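Local coordinates for hypothetical Membrane Spanning Protein (Bacillus cereus, PDB 2FB5) that probably condenses two ATP molecules into the signalling nucleotide cyclic di-AMP, as a magnesium-dependent diadenylate cyclase needed for efficient spore formation, at residues S11-L14 with K15-T18. Sequence-based numbering, arbitrary orientation.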
loop_
_atom_site.group_PDB
_atom_site.type_symbol
_atom_site.label_atom_id
_atom_site.label_comp_id
_atom_site.label_asym_id
_atom_site.label_seq_id
_atom_site.Cartn_x
_atom_site.Cartn_y
_atom_site.Cartn_z
ATOM N N SER A 11 1.168 1.200 -12.714
ATOM C CA SER A 11 1.933 -0.032 -12.653
ATOM C C SER A 11 0.998 -1.207 -12.830
ATOM O O SER A 11 1.285 -2.125 -13.607
ATOM C CB SER A 11 2.643 -0.160 -11.307
ATOM O OG SER A 11 3.596 0.873 -11.133
ATOM N N GLU A 12 -0.126 -1.173 -12.110
ATOM C CA GLU A 12 -1.073 -2.285 -12.130
ATOM C C GLU A 12 -1.694 -2.471 -13.512
ATOM O O GLU A 12 -1.944 -3.598 -13.925
ATOM C CB GLU A 12 -2.162 -2.105 -11.062
ATOM C CG GLU A 12 -1.696 -2.430 -9.664
ATOM C CD GLU A 12 -1.497 -3.923 -9.459
ATOM O OE1 GLU A 12 -2.460 -4.700 -9.674
ATOM O OE2 GLU A 12 -0.376 -4.310 -9.093
ATOM N N GLU A 13 -1.907 -1.379 -14.237
ATOM C CA GLU A 13 -2.449 -1.495 -15.589
ATOM C C GLU A 13 -1.438 -2.065 -16.590
ATOM O O GLU A 13 -1.825 -2.769 -17.524
ATOM C CB GLU A 13 -2.992 -0.159 -16.100
ATOM C CG GLU A 13 -4.336 0.233 -15.493
ATOM C CD GLU A 13 -5.478 -0.762 -15.779
ATOM O OE1 GLU A 13 -5.506 -1.379 -16.891
ATOM O OE2 GLU A 13 -6.357 -0.906 -14.883
ATOM N N LEU A 14 -0.157 -1.748 -16.400
ATOM C CA LEU A 14 0.919 -2.333 -17.212
ATOM C C LEU A 14 1.033 -3.839 -16.992
ATOM O O LEU A 14 1.290 -4.597 -17.949
ATOM C CB LEU A 14 2.261 -1.659 -16.914
ATOM C CG LEU A 14 2.373 -0.210 -17.412
ATOM C CD1 LEU A 14 3.699 0.405 -16.973
ATOM C CD2 LEU A 14 2.220 -0.139 -18.926
ATOM N N LYS A 15 0.852 -4.250 -15.734
ATOM C CA LYS A 15 0.812 -5.661 -15.347
ATOM C C LYS A 15 -0.333 -6.384 -16.053
ATOM O O LYS A 15 -0.146 -7.475 -16.594
ATOM C CB LYS A 15 0.692 -5.798 -13.823
ATOM C CG LYS A 15 0.789 -7.241 -13.301
ATOM C CD LYS A 15 1.321 -7.305 -11.856
ATOM C CE LYS A 15 0.249 -6.970 -10.835
ATOM N NZ LYS A 15 0.824 -7.007 -9.474
ATOM N N ILE A 16 -1.512 -5.761 -16.051
ATOM C CA ILE A 16 -2.680 -6.280 -16.759
ATOM C C ILE A 16 -2.388 -6.443 -18.251
ATOM O O ILE A 16 -2.668 -7.492 -18.824
ATOM C CB ILE A 16 -3.916 -5.374 -16.532
ATOM C CG1 ILE A 16 -4.468 -5.564 -15.119
ATOM C CG2 ILE A 16 -5.007 -5.622 -17.598
ATOM C CD1 ILE A 16 -5.539 -4.506 -14.721
ATOM N N GLN A 17 -1.830 -5.414 -18.877
ATOM C CA GLN A 17 -1.434 -5.496 -20.293
ATOM C C GLN A 17 -0.437 -6.613 -20.576
ATOM O O GLN A 17 -0.528 -7.281 -21.603
ATOM C CB GLN A 17 -0.837 -4.178 -20.752
ATOM C CG GLN A 17 -1.849 -3.055 -20.900
ATOM C CD GLN A 17 -1.140 -1.729 -21.092
ATOM O OE1 GLN A 17 -0.392 -1.552 -22.053
ATOM N NE2 GLN A 17 -1.324 -0.812 -20.152
ATOM N N THR A 18 0.529 -6.796 -19.679
ATOM C CA THR A 18 1.503 -7.877 -19.823
ATOM C C THR A 18 0.806 -9.249 -19.785
ATOM O O THR A 18 1.045 -10.095 -20.651
ATOM C CB THR A 18 2.593 -7.783 -18.749
ATOM O OG1 THR A 18 3.160 -6.469 -18.775
ATOM C CG2 THR A 18 3.693 -8.812 -19.011
#
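Ser11 to Thr18 form two turns of the long N-terminal helix 4-35, in which the amides of Lys15, Ile16, Gln17 and Thr18 bond in i to i+4 steps to the carbonyls of Ser11, Glu12, Glu13 and Leu14. On one flank, Glu12 and Lys15 run side by side in the same direction and close an i to i+3 salt bridge, Lys15 NZ lying 3.0 Å from Glu12 OE2. The ammonium meets this oxygen on its syn side, only 18° out of the carboxylate plane. Lys15 CG lies opposite the backbone N (chi1 -174°), and a bend at chi3 turns the amine back to the glutamate. The other oxygen, Glu12 OE1, accepts a hydrogen bond from the backbone N of Ala4 of the second subunit, so both ends of the buried carboxylate are gripped. Glu13 and Ile16 also lie alongside each other, with Ile16 CD1 3.7 Å from Glu13 OE2, a contact of methyl against carboxylate. Gln17, its CG beside its own backbone N and the chain extended beyond, brings NE2 back to Glu13 O in a weak, bent bond (3.3 Å), 3.8 Å from Leu14 CD2. Thr18 OG1 donates to Leu14 O at 2.8 Å, while Thr18 N reaches the same oxygen from the opposite face of the carbonyl plane at 2.9 Å. This is a common way for a threonine inside a helix to satisfy its hydroxyl; chi1 of -53° sets OG1 beside its own backbone N, within reach of the same carbonyl. Leu14, Lys15 and Thr18 touch helix 47-70 through Thr63, Gln67, Tyr64 and Leu60, whereas Glu12 and Ile16 pack on Ser2 of the second subunit. Held between a lysine amine and an amide N-H, the Glu12 carboxylate is probably kept ionised, tying charge pairing within one helix to the subunit interface.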